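Local coordinates for protein transcription regulator (Lactobacillus plantarum WCFS1, PDB 3CLK) that probably regulates transcription as a LacI-type DNA-binding regulator whose two-lobed effector domain resembles the periplasmic binding proteins, at residues B[86-91]-B[259-264]; B[104-109]-B[265-270]; B[125-130]-B[160-165]. All blocks are in the same frame, centred on the assembly; numbering follows the deposited sequence.

From the N terminus, the chain first supplies residues 86-91, then 104-109, and meets neither partner until after residue 258. Residues 259-264 come back to 86-91 and close contact 1. Residues 265-270 then pair with 104-109 and close contact 2. Because their segments alternate, these two contacts cross, and they join through a probable hydrogen bond from Phe104 N to Ser264 O. Contact 3 (125-130 with 160-165) is nested inside both loops. Contacts 1 and 2 secure the late-returning edge strand 265-267 to the first sheet. Contact 3 lies in the second sheet, its nearest atoms about 8 Å from those of contact 2.

Contact 1. Residues B[86-91]-B[259-264]; sequences SSDVPY and SNRIVS
The best-held polar atom is a water oxygen, gripped by two backbone N-H groups, one from each segment. It accepts from Tyr91 N at 2.8 Å and from Ile262 N at 3.2 Å. No direct hydrogen bond joins the two loops, so this water does the bridging. Beside it, Pro90 presses the tip of its ring on a backbone carbonyl, with CG 3.1 Å from Asn260 O. Pro90 CG also lies 4.1 Å from Asn260 CB. Ile262 turns toward the first loop, and its CB sits 3.6 Å from Tyr91 O. At the outer end Asp88 and Arg261 lie side by side and form a long salt bridge, OD1 to NH2, at 3.5 Å. The Arg261 chain is extended from CG to NE, and its guanidinium plane is only 16° from that of the carboxylate. Asn260 turns its amide away to helix 240-256, where ND2 bonds to Ser254 O, and Pro90 and Ile262 rest on the same helix. Asp88, with positive phi, is where the chain leaves helix 78-86 before strand 91-94. The other loop runs from helix 240-256 to strand 265-267, with strand 104-106 lying between the two strands in the sheet.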
ATOM      1  N   SER B  86      14.698   0.171 -28.282  1.00 39.18           N
ATOM      2  CA  SER B  86      14.689   0.708 -29.639  1.00 39.80           C
ATOM      3  C   SER B  86      14.035   2.080 -29.735  1.00 39.20           C
ATOM      4  O   SER B  86      14.243   2.804 -30.711  1.00 38.37           O
ATOM      5  CB  SER B  86      13.965  -0.251 -30.585  1.00 39.04           C
ATOM      6  OG  SER B  86      14.698  -1.450 -30.738  1.00 42.65           O
ATOM      7  N   SER B  87      13.245   2.441 -28.730  1.00 37.73           N
ATOM      8  CA  SER B  87      12.563   3.732 -28.741  1.00 36.74           C
ATOM      9  C   SER B  87      13.513   4.911 -28.520  1.00 36.48           C
ATOM     10  O   SER B  87      13.127   6.063 -28.701  1.00 36.68           O
ATOM     11  CB  SER B  87      11.467   3.762 -27.676  1.00 36.38           C
ATOM     12  OG  SER B  87      12.026   3.730 -26.373  1.00 37.00           O
ATOM     13  N   ASP B  88      14.752   4.624 -28.138  1.00 35.67           N
ATOM     14  CA  ASP B  88      15.732   5.676 -27.883  1.00 37.79           C
ATOM     15  C   ASP B  88      15.313   6.623 -26.770  1.00 36.02           C
ATOM     16  O   ASP B  88      15.655   7.805 -26.790  1.00 35.68           O
ATOM     17  CB  ASP B  88      16.007   6.495 -29.145  1.00 41.66           C
ATOM     18  CG  ASP B  88      17.066   5.866 -30.025  1.00 46.01           C
ATOM     19  OD1 ASP B  88      18.062   5.338 -29.475  1.00 47.85           O
ATOM     20  OD2 ASP B  88      16.908   5.915 -31.261  1.00 49.55           O
ATOM     21  N   VAL B  89      14.559   6.107 -25.809  1.00 32.70           N
ATOM     22  CA  VAL B  89      14.117   6.906 -24.677  1.00 31.95           C
ATOM     23  C   VAL B  89      14.968   6.516 -23.471  1.00 29.96           C
ATOM     24  O   VAL B  89      15.087   5.336 -23.147  1.00 30.23           O
ATOM     25  CB  VAL B  89      12.635   6.636 -24.332  1.00 33.69           C
ATOM     26  CG1 VAL B  89      12.236   7.438 -23.103  1.00 35.09           C
ATOM     27  CG2 VAL B  89      11.741   7.007 -25.515  1.00 35.04           C
ATOM     28  N   PRO B  90      15.592   7.500 -22.804  1.00 27.87           N
ATOM     29  CA  PRO B  90      16.418   7.201 -21.634  1.00 26.84           C
ATOM     30  C   PRO B  90      15.589   6.389 -20.638  1.00 24.68           C
ATOM     31  O   PRO B  90      14.443   6.735 -20.355  1.00 23.57           O
ATOM     32  CB  PRO B  90      16.763   8.589 -21.095  1.00 27.63           C
ATOM     33  CG  PRO B  90      16.792   9.431 -22.329  1.00 26.86           C
ATOM     34  CD  PRO B  90      15.575   8.947 -23.081  1.00 29.14           C
ATOM     35  N   TYR B  91      16.149   5.310 -20.109  1.00 25.23           N
ATOM     36  CA  TYR B  91      15.400   4.504 -19.155  1.00 26.23           C
ATOM     37  C   TYR B  91      16.311   3.893 -18.101  1.00 26.14           C
ATOM     38  O   TYR B  91      17.519   3.765 -18.305  1.00 26.37           O
ATOM     39  CB  TYR B  91      14.629   3.397 -19.890  1.00 26.04           C
ATOM     40  CG  TYR B  91      15.509   2.271 -20.380  1.00 28.40           C
ATOM     41  CD1 TYR B  91      15.789   1.176 -19.563  1.00 28.69           C
ATOM     42  CD2 TYR B  91      16.113   2.326 -21.638  1.00 29.91           C
ATOM     43  CE1 TYR B  91      16.650   0.164 -19.978  1.00 28.84           C
ATOM     44  CE2 TYR B  91      16.984   1.316 -22.066  1.00 28.19           C
ATOM     45  CZ  TYR B  91      17.244   0.241 -21.226  1.00 30.32           C
ATOM     46  OH  TYR B  91      18.100  -0.761 -21.627  1.00 30.19           O
ATOM     47  N   SER B 259      23.815  12.683 -23.935  1.00 50.26           N
ATOM     48  CA  SER B 259      23.794  11.302 -24.412  1.00 49.20           C
ATOM     49  C   SER B 259      22.378  10.748 -24.522  1.00 48.60           C
ATOM     50  O   SER B 259      22.118   9.857 -25.329  1.00 48.42           O
ATOM     51  CB  SER B 259      24.610  10.394 -23.486  1.00 49.02           C
ATOM     52  OG  SER B 259      23.953  10.205 -22.245  1.00 46.65           O
ATOM     53  N   ASN B 260      21.467  11.279 -23.711  1.00 47.72           N
ATOM     54  CA  ASN B 260      20.082  10.822 -23.713  1.00 48.21           C
ATOM     55  C   ASN B 260      20.026   9.300 -23.567  1.00 47.64           C
ATOM     56  O   ASN B 260      19.181   8.634 -24.167  1.00 48.19           O
ATOM     57  CB  ASN B 260      19.377  11.256 -25.002  1.00 48.85           C
ATOM     58  CG  ASN B 260      19.299  12.769 -25.147  1.00 50.62           C
ATOM     59  OD1 ASN B 260      18.855  13.281 -26.173  1.00 52.73           O
ATOM     60  ND2 ASN B 260      19.730  13.491 -24.118  1.00 52.13           N
ATOM     61  N   ARG B 261      20.938   8.765 -22.762  1.00 46.15           N
ATOM     62  CA  ARG B 261      21.022   7.330 -22.512  1.00 46.09           C
ATOM     63  C   ARG B 261      21.631   7.077 -21.135  1.00 44.70           C
ATOM     64  O   ARG B 261      22.491   7.835 -20.682  1.00 45.24           O
ATOM     65  CB  ARG B 261      21.888   6.648 -23.569  1.00 48.08           C
ATOM     66  CG  ARG B 261      21.307   6.653 -24.968  1.00 51.85           C
ATOM     67  CD  ARG B 261      22.182   5.836 -25.910  1.00 54.69           C
ATOM     68  NE  ARG B 261      21.623   5.757 -27.256  1.00 56.65           N
ATOM     69  CZ  ARG B 261      22.133   5.017 -28.236  1.00 57.50           C
ATOM     70  NH1 ARG B 261      23.218   4.284 -28.025  1.00 57.50           N
ATOM     71  NH2 ARG B 261      21.552   5.008 -29.430  1.00 58.27           N
ATOM     72  N   ILE B 262      21.189   6.006 -20.482  1.00 41.36           N
ATOM     73  CA  ILE B 262      21.689   5.646 -19.158  1.00 38.24           C
ATOM     74  C   ILE B 262      22.271   4.230 -19.206  1.00 37.87           C
ATOM     75  O   ILE B 262      21.633   3.311 -19.712  1.00 36.75           O
ATOM     76  CB  ILE B 262      20.549   5.705 -18.118  1.00 37.47           C
ATOM     77  CG1 ILE B 262      19.882   7.085 -18.169  1.00 36.29           C
ATOM     78  CG2 ILE B 262      21.097   5.436 -16.724  1.00 35.26           C
ATOM     79  CD1 ILE B 262      18.735   7.265 -17.190  1.00 36.31           C
ATOM     80  N   VAL B 263      23.482   4.051 -18.685  1.00 37.02           N
ATOM     81  CA  VAL B 263      24.114   2.738 -18.712  1.00 37.75           C
ATOM     82  C   VAL B 263      24.651   2.258 -17.367  1.00 38.29           C
ATOM     83  O   VAL B 263      25.215   1.169 -17.279  1.00 40.01           O
ATOM     84  CB  VAL B 263      25.290   2.704 -19.721  1.00 38.88           C
ATOM     85  CG1 VAL B 263      24.806   3.114 -21.105  1.00 38.47           C
ATOM     86  CG2 VAL B 263      26.408   3.625 -19.250  1.00 38.56           C
ATOM     87  N   SER B 264      24.475   3.056 -16.320  1.00 36.78           N
ATOM     88  CA  SER B 264      24.982   2.669 -15.010  1.00 35.70           C
ATOM     89  C   SER B 264      24.099   1.683 -14.244  1.00 35.56           C
ATOM     90  O   SER B 264      22.873   1.681 -14.382  1.00 34.86           O
ATOM     91  CB  SER B 264      25.206   3.912 -14.146  1.00 35.25           C
ATOM     92  OG  SER B 264      23.991   4.602 -13.926  1.00 34.53           O
TER
HETATM   93  O   HOH W   1      18.552   4.340 -21.204  1.00 31.43           O

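Contact 2. Residues B[104-109]-B[265-270]; sequences FISSDD and QQFIPV
Three backbone hydrogen bonds join the parallel segments; strands 104-106 and 265-267 run 5° apart. Gln266 N gives to Phe104 O at 2.9 Å, and Ser106 N gives to Gln266 O at 3.1 Å; both donors lie in the carbonyl plane. Ile268 N reaches Ser106 O at 2.7 Å, but from above the plane of the Ser106 carbonyl. Two phenylalanines share one face of the sheet. Gln265 CB lies over the face of the Phe104 ring, 4.0 Å from its centroid, a CH-pi contact. Asp108 CA does the same for Phe267, at 3.9 Å. Phe104 CE1 and Phe267 CE1 meet at 3.7 Å, the rings oblique to each other. On the other face Ile105 CG2 packs on Ile268 CG1. Past the strands both segments run on toward the second lobe, as in the hinge of periplasmic-binding-protein folds. There Ser107 OG touches Val270 CG1, and two waters add to the direct contacts. One accepts from Asp108 N and donates to Ile268 O, 2.6 Å from that oxygen; the other joins Ser107 OG, also bonded to Gln238, to Pro269 O. Further out, Gln265 NE2 bonds to the carbonyls of Arg102 and Asp100, which holds its chain along the Phe104 ring, and Asp108, N-cap of helix 109-121, bonds through OD1 to Asp111 N. Strand 91-94 flanks 104-106 on its other side, and helix 240-256 packs on Ile105 and Gln266.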
ATOM      1  N   PHE B 104      20.257  -0.171 -14.040  1.00 25.31           N
ATOM      2  CA  PHE B 104      19.352  -0.362 -12.918  1.00 26.73           C
ATOM      3  C   PHE B 104      19.883   0.263 -11.640  1.00 26.66           C
ATOM      4  O   PHE B 104      21.075   0.513 -11.501  1.00 26.26           O
ATOM      5  CB  PHE B 104      19.076  -1.856 -12.697  1.00 26.81           C
ATOM      6  CG  PHE B 104      20.231  -2.622 -12.098  1.00 30.46           C
ATOM      7  CD1 PHE B 104      20.570  -2.470 -10.754  1.00 30.50           C
ATOM      8  CD2 PHE B 104      20.959  -3.520 -12.875  1.00 30.54           C
ATOM      9  CE1 PHE B 104      21.609  -3.199 -10.193  1.00 31.09           C
ATOM     10  CE2 PHE B 104      22.003  -4.258 -12.324  1.00 31.79           C
ATOM     11  CZ  PHE B 104      22.331  -4.100 -10.981  1.00 32.38           C
ATOM     12  N   ILE B 105      18.965   0.533 -10.724  1.00 25.40           N
ATOM     13  CA  ILE B 105      19.283   1.091  -9.423  1.00 25.02           C
ATOM     14  C   ILE B 105      18.445   0.277  -8.449  1.00 24.92           C
ATOM     15  O   ILE B 105      17.211   0.257  -8.550  1.00 23.41           O
ATOM     16  CB  ILE B 105      18.862   2.555  -9.316  1.00 25.09           C
ATOM     17  CG1 ILE B 105      19.664   3.396 -10.313  1.00 25.63           C
ATOM     18  CG2 ILE B 105      19.051   3.042  -7.883  1.00 23.16           C
ATOM     19  CD1 ILE B 105      19.164   4.827 -10.436  1.00 25.69           C
ATOM     20  N   SER B 106      19.108  -0.404  -7.521  1.00 23.65           N
ATOM     21  CA  SER B 106      18.406  -1.225  -6.544  1.00 23.74           C
ATOM     22  C   SER B 106      19.337  -1.597  -5.408  1.00 24.22           C
ATOM     23  O   SER B 106      20.460  -1.094  -5.322  1.00 23.58           O
ATOM     24  CB  SER B 106      17.898  -2.507  -7.202  1.00 24.60           C
ATOM     25  OG  SER B 106      18.982  -3.314  -7.624  1.00 27.68           O
ATOM     26  N   SER B 107      18.854  -2.478  -4.535  1.00 22.32           N
ATOM     27  CA  SER B 107      19.641  -2.950  -3.406  1.00 21.26           C
ATOM     28  C   SER B 107      20.452  -4.141  -3.871  1.00 23.30           C
ATOM     29  O   SER B 107      20.176  -4.719  -4.929  1.00 24.13           O
ATOM     30  CB  SER B 107      18.731  -3.400  -2.255  1.00 20.19           C
ATOM     31  OG  SER B 107      17.977  -2.323  -1.722  1.00 19.05           O
ATOM     32  N   ASP B 108      21.456  -4.507  -3.083  1.00 22.71           N
ATOM     33  CA  ASP B 108      22.273  -5.667  -3.395  1.00 21.02           C
ATOM     34  C   ASP B 108      21.474  -6.815  -2.789  1.00 22.15           C
ATOM     35  O   ASP B 108      21.548  -7.065  -1.584  1.00 20.66           O
ATOM     36  CB  ASP B 108      23.631  -5.557  -2.710  1.00 22.24           C
ATOM     37  CG  ASP B 108      24.539  -6.713  -3.047  1.00 24.00           C
ATOM     38  OD1 ASP B 108      24.046  -7.858  -3.143  1.00 27.23           O
ATOM     39  OD2 ASP B 108      25.747  -6.479  -3.205  1.00 27.64           O
ATOM     40  N   ASP B 109      20.697  -7.502  -3.619  1.00 19.52           N
ATOM     41  CA  ASP B 109      19.859  -8.589  -3.128  1.00 20.67           C
ATOM     42  C   ASP B 109      20.615  -9.662  -2.374  1.00 19.83           C
ATOM     43  O   ASP B 109      20.147 -10.141  -1.344  1.00 18.70           O
ATOM     44  CB  ASP B 109      19.065  -9.219  -4.276  1.00 20.08           C
ATOM     45  CG  ASP B 109      17.939  -8.325  -4.752  1.00 22.68           C
ATOM     46  OD1 ASP B 109      17.018  -8.057  -3.952  1.00 26.44           O
ATOM     47  OD2 ASP B 109      17.974  -7.884  -5.913  1.00 24.02           O
ATOM     48  N   GLN B 265      24.750   0.842 -13.448  1.00 34.02           N
ATOM     49  CA  GLN B 265      24.082  -0.138 -12.599  1.00 35.20           C
ATOM     50  C   GLN B 265      24.587   0.211 -11.202  1.00 36.25           C
ATOM     51  O   GLN B 265      25.800   0.217 -10.960  1.00 35.25           O
ATOM     52  CB  GLN B 265      24.503  -1.559 -12.973  1.00 37.22           C
ATOM     53  CG  GLN B 265      24.244  -1.923 -14.433  1.00 37.51           C
ATOM     54  CD  GLN B 265      24.544  -3.376 -14.723  1.00 38.54           C
ATOM     55  OE1 GLN B 265      25.602  -3.886 -14.357  1.00 40.58           O
ATOM     56  NE2 GLN B 265      23.615  -4.054 -15.390  1.00 37.63           N
ATOM     57  N   GLN B 266      23.667   0.493 -10.286  1.00 34.19           N
ATOM     58  CA  GLN B 266      24.058   0.907  -8.944  1.00 34.89           C
ATOM     59  C   GLN B 266      23.323   0.192  -7.808  1.00 34.11           C
ATOM     60  O   GLN B 266      22.165  -0.201  -7.951  1.00 34.36           O
ATOM     61  CB  GLN B 266      23.828   2.412  -8.830  1.00 35.05           C
ATOM     62  CG  GLN B 266      24.614   3.117  -7.758  1.00 38.84           C
ATOM     63  CD  GLN B 266      24.275   4.591  -7.710  1.00 40.92           C
ATOM     64  OE1 GLN B 266      24.053   5.215  -8.750  1.00 40.15           O
ATOM     65  NE2 GLN B 266      24.242   5.160  -6.506  1.00 42.20           N
ATOM     66  N   PHE B 267      24.005   0.032  -6.679  1.00 32.56           N
ATOM     67  CA  PHE B 267      23.418  -0.606  -5.508  1.00 30.65           C
ATOM     68  C   PHE B 267      23.237   0.426  -4.408  1.00 30.69           C
ATOM     69  O   PHE B 267      24.177   1.134  -4.056  1.00 32.36           O
ATOM     70  CB  PHE B 267      24.313  -1.722  -4.965  1.00 29.60           C
ATOM     71  CG  PHE B 267      24.261  -2.997  -5.755  1.00 28.81           C
ATOM     72  CD1 PHE B 267      23.076  -3.419  -6.352  1.00 29.97           C
ATOM     73  CD2 PHE B 267      25.387  -3.811  -5.852  1.00 30.01           C
ATOM     74  CE1 PHE B 267      23.010  -4.632  -7.032  1.00 27.77           C
ATOM     75  CE2 PHE B 267      25.333  -5.030  -6.529  1.00 29.37           C
ATOM     76  CZ  PHE B 267      24.144  -5.441  -7.119  1.00 29.10           C
ATOM     77  N   ILE B 268      22.026   0.512  -3.872  1.00 29.27           N
ATOM     78  CA  ILE B 268      21.742   1.441  -2.791  1.00 27.37           C
ATOM     79  C   ILE B 268      21.844   0.615  -1.512  1.00 26.58           C
ATOM     80  O   ILE B 268      21.181  -0.419  -1.377  1.00 24.71           O
ATOM     81  CB  ILE B 268      20.318   2.023  -2.901  1.00 28.34           C
ATOM     82  CG1 ILE B 268      20.137   2.706  -4.261  1.00 29.37           C
ATOM     83  CG2 ILE B 268      20.076   3.025  -1.769  1.00 27.58           C
ATOM     84  CD1 ILE B 268      20.985   3.959  -4.451  1.00 29.77           C
ATOM     85  N   PRO B 269      22.680   1.055  -0.558  1.00 25.31           N
ATOM     86  CA  PRO B 269      22.851   0.327   0.704  1.00 24.64           C
ATOM     87  C   PRO B 269      21.533   0.110   1.457  1.00 21.91           C
ATOM     88  O   PRO B 269      20.602   0.911   1.343  1.00 21.55           O
ATOM     89  CB  PRO B 269      23.818   1.219   1.490  1.00 25.73           C
ATOM     90  CG  PRO B 269      24.594   1.929   0.411  1.00 27.48           C
ATOM     91  CD  PRO B 269      23.512   2.273  -0.580  1.00 26.73           C
ATOM     92  N   VAL B 270      21.451  -0.995   2.191  1.00 22.54           N
ATOM     93  CA  VAL B 270      20.279  -1.295   3.008  1.00 24.20           C
ATOM     94  C   VAL B 270      20.747  -1.242   4.461  1.00 27.98           C
ATOM     95  O   VAL B 270      21.945  -1.336   4.739  1.00 29.36           O
ATOM     96  CB  VAL B 270      19.698  -2.707   2.749  1.00 23.08           C
ATOM     97  CG1 VAL B 270      19.223  -2.827   1.309  1.00 23.19           C
ATOM     98  CG2 VAL B 270      20.725  -3.765   3.097  1.00 17.87           C
TER
HETATM   99  O   HOH W   2      18.578   0.161  -0.369  1.00 16.77           O
HETATM  100  O   HOH W   3      21.897  -2.824  -0.757  1.00 25.38           O

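Contact 3. Residues B[125-130]-B[160-165]; sequences HRQIGI and QEWIKP
Trp162 has CG anti to its carbonyl carbon (chi1 -67°), and chi2 of -5° lays the indole along the incoming backbone of 126-128. Its six-membered ring does the touching. Trp162 CH2 is 3.5 Å from Gln127 CA, and its CE3 is 3.3 Å from Ile128 O. Gln127 C lies over one face of the indole, toward the rim. The Gln127 side chain crosses the ring obliquely, Gln127 CB 4.0 Å from Trp162 CH2, with its amide turned steeply to the ring, 75° between planes. The Trp162 backbone is gripped too: Ile130 N gives a hydrogen bond to Trp162 O at 2.9 Å, nearly along the C=O axis. Lys164 N returns one to Ile130 O at 3.1 Å, nearly straight. Gly129 CA comes within 3.3 Å of Trp162 O. Ile130 and Ile163 point the same way, and their CG2 methyls meet at 4.0 Å. Around them, Tyr147 of helix 138-153 touches both Ile130 and Trp162, and its OH bonds to Ile128 O. An alanine in place of Trp162 would remove the indole and would probably loosen the packing over residues 126-128. Strand 128-131, helix 138-153 and strand 163-164 make a beta-alpha-beta crossover. It sets 163-164 as a parallel edge strand in the Rossmann-like second lobe of this periplasmic-binding-protein-like fold.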
ATOM      1  N   HIS B 125      20.800 -17.556  16.809  1.00 20.28           N
ATOM      2  CA  HIS B 125      20.035 -18.550  16.049  1.00 18.27           C
ATOM      3  C   HIS B 125      20.893 -19.335  15.056  1.00 17.35           C
ATOM      4  O   HIS B 125      21.818 -18.794  14.469  1.00 15.39           O
ATOM      5  CB  HIS B 125      18.903 -17.854  15.275  1.00 17.73           C
ATOM      6  CG  HIS B 125      17.908 -17.159  16.154  1.00 17.58           C
ATOM      7  ND1 HIS B 125      16.852 -17.817  16.749  1.00 14.50           N
ATOM      8  CD2 HIS B 125      17.850 -15.879  16.597  1.00 15.73           C
ATOM      9  CE1 HIS B 125      16.189 -16.974  17.521  1.00 16.49           C
ATOM     10  NE2 HIS B 125      16.775 -15.790  17.447  1.00 18.43           N
ATOM     11  N   ARG B 126      20.557 -20.606  14.860  1.00 19.50           N
ATOM     12  CA  ARG B 126      21.275 -21.457  13.911  1.00 21.23           C
ATOM     13  C   ARG B 126      20.296 -22.239  13.038  1.00 22.36           C
ATOM     14  O   ARG B 126      20.643 -22.671  11.943  1.00 23.44           O
ATOM     15  CB  ARG B 126      22.220 -22.416  14.645  1.00 21.07           C
ATOM     16  CG  ARG B 126      23.455 -21.730  15.225  1.00 22.24           C
ATOM     17  CD  ARG B 126      24.420 -22.749  15.829  1.00 23.40           C
ATOM     18  NE  ARG B 126      24.971 -23.666  14.831  1.00 20.80           N
ATOM     19  CZ  ARG B 126      25.885 -23.337  13.923  1.00 21.05           C
ATOM     20  NH1 ARG B 126      26.368 -22.103  13.873  1.00 22.19           N
ATOM     21  NH2 ARG B 126      26.320 -24.251  13.063  1.00 22.79           N
ATOM     22  N   GLN B 127      19.076 -22.427  13.536  1.00 22.34           N
ATOM     23  CA  GLN B 127      18.035 -23.122  12.789  1.00 22.96           C
ATOM     24  C   GLN B 127      17.168 -22.004  12.217  1.00 23.04           C
ATOM     25  O   GLN B 127      16.116 -21.653  12.754  1.00 21.57           O
ATOM     26  CB  GLN B 127      17.242 -24.038  13.721  1.00 26.94           C
ATOM     27  CG  GLN B 127      18.139 -25.090  14.381  1.00 32.07           C
ATOM     28  CD  GLN B 127      17.361 -26.218  15.012  1.00 36.30           C
ATOM     29  OE1 GLN B 127      16.760 -26.061  16.079  1.00 37.96           O
ATOM     30  NE2 GLN B 127      17.358 -27.369  14.349  1.00 37.43           N
ATOM     31  N   ILE B 128      17.654 -21.453  11.111  1.00 19.59           N
ATOM     32  CA  ILE B 128      17.042 -20.316  10.438  1.00 17.41           C
ATOM     33  C   ILE B 128      16.398 -20.667   9.100  1.00 18.36           C
ATOM     34  O   ILE B 128      17.058 -21.207   8.212  1.00 17.89           O
ATOM     35  CB  ILE B 128      18.127 -19.250  10.195  1.00 16.21           C
ATOM     36  CG1 ILE B 128      18.845 -18.942  11.512  1.00 16.94           C
ATOM     37  CG2 ILE B 128      17.522 -18.001   9.574  1.00 18.01           C
ATOM     38  CD1 ILE B 128      19.982 -17.929  11.380  1.00 17.03           C
ATOM     39  N   GLY B 129      15.115 -20.348   8.958  1.00 18.56           N
ATOM     40  CA  GLY B 129      14.414 -20.621   7.718  1.00 18.03           C
ATOM     41  C   GLY B 129      14.199 -19.343   6.926  1.00 18.93           C
ATOM     42  O   GLY B 129      14.397 -18.246   7.450  1.00 17.36           O
ATOM     43  N   ILE B 130      13.806 -19.486   5.661  1.00 17.16           N
ATOM     44  CA  ILE B 130      13.546 -18.344   4.788  1.00 17.36           C
ATOM     45  C   ILE B 130      12.310 -18.678   3.964  1.00 17.50           C
ATOM     46  O   ILE B 130      12.217 -19.762   3.363  1.00 17.61           O
ATOM     47  CB  ILE B 130      14.762 -18.032   3.882  1.00 18.25           C
ATOM     48  CG1 ILE B 130      14.495 -16.755   3.088  1.00 17.68           C
ATOM     49  CG2 ILE B 130      15.068 -19.218   2.962  1.00 19.01           C
ATOM     50  CD1 ILE B 130      15.750 -16.099   2.567  1.00 15.23           C
ATOM     51  N   GLN B 160      17.270 -27.794   2.737  1.00 32.97           N
ATOM     52  CA  GLN B 160      16.221 -27.426   1.795  1.00 32.59           C
ATOM     53  C   GLN B 160      14.847 -27.348   2.442  1.00 30.72           C
ATOM     54  O   GLN B 160      13.979 -26.637   1.960  1.00 30.07           O
ATOM     55  CB  GLN B 160      16.177 -28.410   0.619  1.00 36.45           C
ATOM     56  CG  GLN B 160      17.332 -28.275  -0.367  1.00 39.06           C
ATOM     57  CD  GLN B 160      17.422 -26.889  -0.973  1.00 43.27           C
ATOM     58  OE1 GLN B 160      16.414 -26.322  -1.403  1.00 45.53           O
ATOM     59  NE2 GLN B 160      18.630 -26.339  -1.022  1.00 43.51           N
ATOM     60  N   GLU B 161      14.647 -28.081   3.531  1.00 31.02           N
ATOM     61  CA  GLU B 161      13.365 -28.062   4.222  1.00 31.99           C
ATOM     62  C   GLU B 161      13.114 -26.728   4.921  1.00 29.85           C
ATOM     63  O   GLU B 161      11.981 -26.423   5.298  1.00 29.43           O
ATOM     64  CB  GLU B 161      13.296 -29.201   5.243  1.00 35.25           C
ATOM     65  CG  GLU B 161      13.485 -30.567   4.618  1.00 40.38           C
ATOM     66  CD  GLU B 161      12.729 -30.696   3.310  1.00 43.13           C
ATOM     67  OE1 GLU B 161      11.480 -30.648   3.336  1.00 45.04           O
ATOM     68  OE2 GLU B 161      13.389 -30.830   2.256  1.00 44.14           O
ATOM     69  N   TRP B 162      14.173 -25.940   5.088  1.00 27.00           N
ATOM     70  CA  TRP B 162      14.082 -24.636   5.740  1.00 24.68           C
ATOM     71  C   TRP B 162      13.776 -23.536   4.727  1.00 24.29           C
ATOM     72  O   TRP B 162      13.643 -22.356   5.080  1.00 20.03           O
ATOM     73  CB  TRP B 162      15.398 -24.315   6.453  1.00 24.94           C
ATOM     74  CG  TRP B 162      15.712 -25.202   7.633  1.00 23.63           C
ATOM     75  CD1 TRP B 162      14.915 -26.176   8.174  1.00 25.04           C
ATOM     76  CD2 TRP B 162      16.889 -25.154   8.447  1.00 23.64           C
ATOM     77  NE1 TRP B 162      15.524 -26.730   9.275  1.00 22.53           N
ATOM     78  CE2 TRP B 162      16.738 -26.122   9.467  1.00 24.40           C
ATOM     79  CE3 TRP B 162      18.059 -24.385   8.416  1.00 23.91           C
ATOM     80  CZ2 TRP B 162      17.709 -26.342  10.449  1.00 24.13           C
ATOM     81  CZ3 TRP B 162      19.032 -24.602   9.397  1.00 25.83           C
ATOM     82  CH2 TRP B 162      18.847 -25.575  10.397  1.00 25.65           C
ATOM     83  N   ILE B 163      13.663 -23.937   3.465  1.00 22.62           N
ATOM     84  CA  ILE B 163      13.389 -23.012   2.383  1.00 21.87           C
ATOM     85  C   ILE B 163      11.994 -23.283   1.833  1.00 23.65           C
ATOM     86  O   ILE B 163      11.725 -24.367   1.293  1.00 22.24           O
ATOM     87  CB  ILE B 163      14.442 -23.178   1.260  1.00 22.65           C
ATOM     88  CG1 ILE B 163      15.847 -23.120   1.870  1.00 22.63           C
ATOM     89  CG2 ILE B 163      14.285 -22.089   0.220  1.00 21.28           C
ATOM     90  CD1 ILE B 163      16.974 -23.473   0.889  1.00 20.29           C
ATOM     91  N   LYS B 164      11.102 -22.309   2.002  1.00 22.84           N
ATOM     92  CA  LYS B 164       9.731 -22.425   1.530  1.00 24.55           C
ATOM     93  C   LYS B 164       9.463 -21.296   0.553  1.00 24.91           C
ATOM     94  O   LYS B 164       9.272 -20.144   0.950  1.00 25.69           O
ATOM     95  CB  LYS B 164       8.750 -22.344   2.698  1.00 26.20           C
ATOM     96  CG  LYS B 164       8.913 -23.458   3.720  1.00 28.36           C
ATOM     97  CD  LYS B 164       8.675 -24.834   3.100  1.00 31.60           C
ATOM     98  CE  LYS B 164       8.814 -25.930   4.145  1.00 31.04           C
ATOM     99  NZ  LYS B 164       8.621 -27.287   3.570  1.00 33.85           N
ATOM    100  N   PRO B 165       9.485 -21.610  -0.750  1.00 24.41           N
ATOM    101  CA  PRO B 165       9.248 -20.630  -1.809  1.00 25.58           C
ATOM    102  C   PRO B 165       7.843 -20.044  -1.759  1.00 23.54           C
ATOM    103  O   PRO B 165       6.926 -20.620  -1.172  1.00 23.96           O
ATOM    104  CB  PRO B 165       9.487 -21.438  -3.085  1.00 24.53           C
ATOM    105  CG  PRO B 165      10.524 -22.421  -2.662  1.00 27.17           C
ATOM    106  CD  PRO B 165       9.991 -22.871  -1.319  1.00 27.35           C
TER
HETATM  107  O   HOH W   4      11.869 -18.616   0.492  1.00 18.86           O